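Tautomerase domain-containing protein (Gammaproteobacteria bacterium SG8_31, PDB 7M59) is a small protein of the tautomerase family, built on the beta-alpha-beta unit of the MIF clan and assembled as a hexamer. Local coordinates at residues A[9-12]-A[13-17]; A[20-23]-A[24-27]; A[32-35]-A[36-39]. All coordinates share one frame; numbering follows the deposited sequence.

Contact 1 (A[9-12]-A[13-17]); sequences QGRT and AEQKQ
The hydroxyl oxygen of Thr12 accepts a backbone bond at the start of helix 13-31. Gln15 N donates to Thr12 OG1 over 3.0 Å, an almost straight bond with an N-H...O angle of 161°, while the carboxylate oxygen Glu14 OE2 is only a weak neighbour, 3.4 Å from Thr12 OG1. The grip depends on rotation about the first side-chain bond: with chi1 at 71°, OG1 sits between the backbone N and the carbonyl carbon of its own residue and turns back over the first helical turn. Gln15 answers in the reverse direction. Its side chain, extended beyond CG, crosses that of Thr12 at about a right angle and delivers OE1 to Thr12 N at 2.9 Å, the donor lying in the amide plane on a lone pair. The same oxygen approaches the aliphatic root of Arg11, with Gln15 OE1 3.5 Å from Arg11 CG, and the two side chains are likewise nearly perpendicular. Beyond this crossing the arginine leads away, its NE bonding to the carbonyl of Ile31 of the second subunit. Gln15 NE2 is in turn bound to the hydroxyl of Tyr60, which helps fix the rotation of the amide. The first regular helical bond runs from Lys16 N to Thr12 O at 3.1 Å; the chain of Lys16 passes by that carbonyl and ends in a salt bridge with Glu44. Reciprocal bonding between Thr12 and Gln15, each side chain serving the other's backbone N-H, defines a capping box, with Thr12 as N-cap of the helix in the beta-alpha-beta unit.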
loop_
_atom_site.group_PDB
_atom_site.type_symbol
_atom_site.label_atom_id
_atom_site.label_comp_id
_atom_site.label_asym_id
_atom_site.label_seq_id
_atom_site.Cartn_x
_atom_site.Cartn_y
_atom_site.Cartn_z
ATOM N N GLN A 9 -2.466 11.129 12.899
ATOM C CA GLN A 9 -2.883 12.512 12.713
ATOM C C GLN A 9 -2.403 13.381 13.876
ATOM O O GLN A 9 -2.109 12.891 14.967
ATOM C CB GLN A 9 -4.410 12.589 12.615
ATOM C CG GLN A 9 -5.089 12.088 13.884
ATOM C CD GLN A 9 -6.590 11.892 13.744
ATOM O OE1 GLN A 9 -7.138 11.929 12.642
ATOM N NE2 GLN A 9 -7.264 11.679 14.870
ATOM N N GLY A 10 -2.331 14.688 13.633
ATOM C CA GLY A 10 -2.034 15.646 14.692
ATOM C C GLY A 10 -0.760 16.440 14.510
ATOM O O GLY A 10 -0.508 17.367 15.299
ATOM N N ARG A 11 0.065 16.121 13.517
ATOM C CA ARG A 11 1.267 16.894 13.256
ATOM C C ARG A 11 0.934 18.155 12.464
ATOM O O ARG A 11 -0.061 18.225 11.738
ATOM C CB ARG A 11 2.287 16.060 12.481
ATOM C CG ARG A 11 3.192 15.199 13.343
ATOM C CD ARG A 11 2.504 13.915 13.772
ATOM N NE ARG A 11 3.411 13.095 14.565
ATOM C CZ ARG A 11 3.254 11.795 14.776
ATOM N NH1 ARG A 11 2.221 11.150 14.243
ATOM N NH2 ARG A 11 4.145 11.134 15.508
ATOM N N THR A 12 1.803 19.157 12.596
ATOM C CA THR A 12 1.652 20.383 11.832
ATOM C C THR A 12 2.087 20.174 10.387
ATOM O O THR A 12 2.804 19.224 10.056
ATOM C CB THR A 12 2.483 21.515 12.445
ATOM O OG1 THR A 12 3.875 21.262 12.210
ATOM C CG2 THR A 12 2.231 21.619 13.940
ATOM N N ALA A 13 1.655 21.096 9.520
ATOM C CA ALA A 13 2.121 21.082 8.137
ATOM C C ALA A 13 3.641 21.140 8.064
ATOM O O ALA A 13 4.257 20.520 7.188
ATOM C CB ALA A 13 1.502 22.247 7.362
ATOM N N GLU A 14 4.267 21.876 8.986
ATOM C CA GLU A 14 5.717 22.014 8.962
ATOM C C GLU A 14 6.407 20.706 9.333
ATOM O O GLU A 14 7.432 20.352 8.739
ATOM C CB GLU A 14 6.150 23.140 9.905
ATOM C CG GLU A 14 5.745 24.539 9.440
ATOM C CD GLU A 14 4.249 24.802 9.551
ATOM O OE1 GLU A 14 3.727 25.611 8.754
ATOM O OE2 GLU A 14 3.591 24.194 10.424
ATOM N N GLN A 15 5.865 19.979 10.316
ATOM C CA GLN A 15 6.443 18.690 10.697
ATOM C C GLN A 15 6.367 17.686 9.553
ATOM O O GLN A 15 7.334 16.962 9.289
ATOM C CB GLN A 15 5.726 18.123 11.918
ATOM C CG GLN A 15 6.008 18.828 13.233
ATOM C CD GLN A 15 5.188 18.216 14.342
ATOM O OE1 GLN A 15 3.973 18.393 14.396
ATOM N NE2 GLN A 15 5.839 17.453 15.210
ATOM N N LYS A 16 5.215 17.611 8.881
ATOM C CA LYS A 16 5.053 16.651 7.791
ATOM C C LYS A 16 5.954 16.993 6.608
ATOM O O LYS A 16 6.526 16.094 5.979
ATOM C CB LYS A 16 3.580 16.588 7.371
ATOM C CG LYS A 16 2.700 15.910 8.419
ATOM C CD LYS A 16 1.252 15.815 7.978
ATOM C CE LYS A 16 0.534 17.159 8.139
ATOM N NZ LYS A 16 -0.913 17.052 7.795
ATOM N N GLN A 17 6.112 18.283 6.296
ATOM C CA GLN A 17 7.023 18.657 5.217
ATOM C C GLN A 17 8.469 18.356 5.594
ATOM O O GLN A 17 9.250 17.874 4.761
ATOM C CB GLN A 17 6.845 20.137 4.859
ATOM C CG GLN A 17 7.776 20.646 3.750
ATOM C CD GLN A 17 7.577 19.940 2.414
ATOM O OE1 GLN A 17 6.555 19.291 2.183
ATOM N NE2 GLN A 17 8.555 20.072 1.523
#

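Contact 2 (A[20-23]-A[24-27]); sequences AEAI and TRAV
Arg25 folds back along its own helix, laying one guanidinium face over the backbone of the preceding turn. Its chain bends at chi3 (-59°), which brings NH2 to 3.5 Å from Ala22 CA and NH1 to 3.6 Å from Glu21 O, both partners lying above the plane toward its rim. The acid of Glu21 keeps some distance, with Glu21 OE1 4.5 Å from Arg25 NH1, too far for a salt bridge; its other oxygen bonds to Gln17. Thr24 is turned quite differently. Its OG1, anti to the carbonyl carbon (chi1 -58°), bonds to Ala20 O at 2.7 Å, while Thr24 N reaches the same Ala20 O at 3.0 Å from the opposite face of the carbonyl plane. Two donors thus share one acceptor, so the buried hydroxyl's proton is used within its own helix. On the apolar side Ile23 and Val27 meet at an oblique angle through their CG2 methyls, 4.1 Å apart. Ile23 and Val27 also rest on Ile3 of strand 2-8, and Ala20, Ile23 and Thr24 on Val40 of strand 39-45. Against the second subunit's helix, Ala22 packs on its Ala26, Ile23 on its Val27, Ala26 on its Ala22 and Val27 on its Ile23.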
loop_
_atom_site.group_PDB
_atom_site.type_symbol
_atom_site.label_atom_id
_atom_site.label_comp_id
_atom_site.label_asym_id
_atom_site.label_seq_id
_atom_site.Cartn_x
_atom_site.Cartn_y
_atom_site.Cartn_z
ATOM N N ALA A 20 8.935 14.693 5.026
ATOM C CA ALA A 20 9.026 14.325 3.616
ATOM C C ALA A 20 10.380 14.715 3.039
ATOM O O ALA A 20 10.986 13.952 2.277
ATOM C CB ALA A 20 7.890 14.985 2.832
ATOM N N GLU A 21 10.881 15.895 3.408
ATOM C CA GLU A 21 12.191 16.323 2.926
ATOM C C GLU A 21 13.306 15.450 3.486
ATOM O O GLU A 21 14.226 15.063 2.755
ATOM C CB GLU A 21 12.412 17.793 3.286
ATOM C CG GLU A 21 11.516 18.717 2.489
ATOM C CD GLU A 21 11.621 20.172 2.911
ATOM O OE1 GLU A 21 12.328 20.458 3.901
ATOM O OE2 GLU A 21 10.970 21.018 2.260
ATOM N N ALA A 22 13.243 15.124 4.777
ATOM C CA ALA A 22 14.281 14.296 5.383
ATOM C C ALA A 22 14.286 12.890 4.792
ATOM O O ALA A 22 15.352 12.302 4.586
ATOM C CB ALA A 22 14.086 14.242 6.894
ATOM N N ILE A 23 13.103 12.336 4.516
ATOM C CA ILE A 23 13.043 11.026 3.869
ATOM C C ILE A 23 13.604 11.099 2.457
ATOM O O ILE A 23 14.321 10.195 2.012
ATOM C CB ILE A 23 11.601 10.483 3.886
ATOM C CG1 ILE A 23 11.237 10.046 5.304
ATOM C CG2 ILE A 23 11.461 9.314 2.908
ATOM C CD1 ILE A 23 9.755 9.675 5.500
ATOM N N THR A 24 13.284 12.171 1.726
ATOM C CA THR A 24 13.805 12.327 0.371
ATOM C C THR A 24 15.331 12.338 0.379
ATOM O O THR A 24 15.975 11.632 -0.408
ATOM C CB THR A 24 13.243 13.607 -0.255
ATOM O OG1 THR A 24 11.808 13.538 -0.263
ATOM C CG2 THR A 24 13.748 13.787 -1.695
ATOM N N ARG A 25 15.925 13.122 1.286
ATOM C CA ARG A 25 17.382 13.146 1.412
ATOM C C ARG A 25 17.929 11.785 1.830
ATOM O O ARG A 25 18.930 11.316 1.272
ATOM C CB ARG A 25 17.808 14.214 2.422
ATOM C CG ARG A 25 17.608 15.644 1.949
ATOM C CD ARG A 25 18.319 16.624 2.877
ATOM N NE ARG A 25 17.835 16.522 4.251
ATOM C CZ ARG A 25 16.769 17.168 4.718
ATOM N NH1 ARG A 25 16.073 17.969 3.922
ATOM N NH2 ARG A 25 16.401 17.016 5.983
ATOM N N ALA A 26 17.286 11.136 2.809
ATOM C CA ALA A 26 17.756 9.832 3.273
ATOM C C ALA A 26 17.759 8.805 2.147
ATOM O O ALA A 26 18.728 8.055 1.981
ATOM C CB ALA A 26 16.899 9.338 4.440
ATOM N N VAL A 27 16.676 8.743 1.367
ATOM C CA VAL A 27 16.616 7.773 0.279
ATOM C C VAL A 27 17.664 8.096 -0.782
ATOM O O VAL A 27 18.397 7.213 -1.243
ATOM C CB VAL A 27 15.194 7.722 -0.307
ATOM C CG1 VAL A 27 15.155 6.893 -1.591
ATOM C CG2 VAL A 27 14.248 7.152 0.741
#

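Contact 3 (A[32-35]-A[36-39]); sequences GAPV and EYIY
Pro34 overlaps the ring of Tyr37, placing its CG over one face of the aromatic. This is a CH-pi contact: Pro34 CG lies 3.6 Å from the centroid of the Tyr37 ring and 16° off the ring normal, with Tyr37 CD1 the nearest ring atom, 3.5 Å from Pro34 CG. The tyrosine is swung into position by a chi1 of -69°, which sets CG anti to its carbonyl carbon, and the two side chains meet at a slant. The backbone beneath them closes in the same sense, since Tyr37 N donates to Pro34 O over 2.9 Å. One residue on, Ile38 N bonds to Val35 O at 3.1 Å. Both bonds span three residues, the spacing of a 3-10 turn, and here such a turn leads from helix 13-31 toward strand 39-45 in the beta-alpha-beta crossover. In each, the donor stands well above the carbonyl plane. Ile38 packs against the turn, its CG1 3.5 Å from Pro34 O and 4.2 Å from Ala33 CB. Ala33 and Ile38 both also touch Val27 of the helix, and Ala33, Tyr37 and Ile38 all touch Pro1 at the chain start; against the second subunit, Tyr37 packs on its Pro58 and Pro34 on its Arg8.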
loop_
_atom_site.group_PDB
_atom_site.type_symbol
_atom_site.label_atom_id
_atom_site.label_comp_id
_atom_site.label_asym_id
_atom_site.label_seq_id
_atom_site.Cartn_x
_atom_site.Cartn_y
_atom_site.Cartn_z
ATOM N N GLY A 32 21.030 5.962 -3.622
ATOM C CA GLY A 32 21.377 6.565 -4.891
ATOM C C GLY A 32 20.219 6.793 -5.830
ATOM O O GLY A 32 20.428 6.947 -7.034
ATOM N N ALA A 33 18.993 6.802 -5.319
ATOM C CA ALA A 33 17.859 7.178 -6.145
ATOM C C ALA A 33 17.953 8.665 -6.459
ATOM O O ALA A 33 18.118 9.477 -5.538
ATOM C CB ALA A 33 16.546 6.871 -5.424
ATOM N N PRO A 34 17.882 9.061 -7.726
ATOM C CA PRO A 34 17.846 10.494 -8.030
ATOM C C PRO A 34 16.637 11.136 -7.381
ATOM O O PRO A 34 15.562 10.539 -7.303
ATOM C CB PRO A 34 17.768 10.547 -9.561
ATOM C CG PRO A 34 17.716 9.161 -10.042
ATOM C CD PRO A 34 18.032 8.224 -8.928
ATOM N N VAL A 35 16.830 12.363 -6.896
ATOM C CA VAL A 35 15.731 13.080 -6.256
ATOM C C VAL A 35 14.528 13.147 -7.187
ATOM O O VAL A 35 13.378 13.030 -6.748
ATOM C CB VAL A 35 16.199 14.480 -5.818
ATOM C CG1 VAL A 35 15.023 15.313 -5.326
ATOM C CG2 VAL A 35 17.266 14.353 -4.744
ATOM N N GLU A 36 14.776 13.283 -8.493
ATOM C CA GLU A 36 13.690 13.374 -9.466
ATOM C C GLU A 36 12.798 12.128 -9.464
ATOM O O GLU A 36 11.615 12.228 -9.816
ATOM C CB GLU A 36 14.271 13.621 -10.866
ATOM C CG GLU A 36 13.366 13.190 -12.014
ATOM C CD GLU A 36 14.019 13.298 -13.375
ATOM O OE1 GLU A 36 14.986 14.082 -13.520
ATOM O OE2 GLU A 36 13.560 12.585 -14.298
ATOM N N TYR A 37 13.328 10.969 -9.066
ATOM C CA TYR A 37 12.564 9.722 -9.055
ATOM C C TYR A 37 11.788 9.494 -7.763
ATOM O O TYR A 37 11.015 8.530 -7.689
ATOM C CB TYR A 37 13.481 8.504 -9.244
ATOM C CG TYR A 37 14.127 8.329 -10.603
ATOM C CD1 TYR A 37 14.914 7.216 -10.857
ATOM C CD2 TYR A 37 13.959 9.267 -11.615
ATOM C CE1 TYR A 37 15.520 7.026 -12.084
ATOM C CE2 TYR A 37 14.570 9.089 -12.858
ATOM C CZ TYR A 37 15.350 7.966 -13.078
ATOM O OH TYR A 37 15.957 7.766 -14.299
ATOM N N ILE A 38 11.981 10.318 -6.742
ATOM C CA ILE A 38 11.444 10.024 -5.415
ATOM C C ILE A 38 10.052 10.633 -5.283
ATOM O O ILE A 38 9.824 11.795 -5.644
ATOM C CB ILE A 38 12.381 10.538 -4.313
ATOM C CG1 ILE A 38 13.731 9.816 -4.389
ATOM C CG2 ILE A 38 11.745 10.348 -2.947
ATOM C CD1 ILE A 38 14.779 10.377 -3.452
ATOM N N TYR A 39 9.112 9.845 -4.762
ATOM C CA TYR A 39 7.748 10.301 -4.520
ATOM C C TYR A 39 7.390 9.858 -3.106
ATOM O O TYR A 39 7.334 8.654 -2.830
ATOM C CB TYR A 39 6.795 9.716 -5.563
ATOM C CG TYR A 39 5.417 10.344 -5.719
ATOM C CD1 TYR A 39 4.886 10.553 -6.987
ATOM C CD2 TYR A 39 4.617 10.655 -4.613
ATOM C CE1 TYR A 39 3.615 11.084 -7.158
ATOM C CE2 TYR A 39 3.339 11.194 -4.781
ATOM C CZ TYR A 39 2.851 11.399 -6.059
ATOM O OH TYR A 39 1.591 11.911 -6.255
#

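After strand 2-8 the chain passes through contact 1, where the loop 9-12 turns into helix 13-31. Contact 2 follows on the same helix, its centre about 15 Å from that of contact 1, and contact 3 closes the turn that returns the chain to strand 39-45. The three are local and lie in series, none nested or crossed, together marking the entry, body and exit of the helix within the beta-alpha-beta unit. Contacts 1 and 3 do not touch, their nearest atoms about 11 Å apart. Contacts 2 and 3 do, as Thr24 and Val27 pack against Ala33, Val35 and Ile38. All three reach the second subunit.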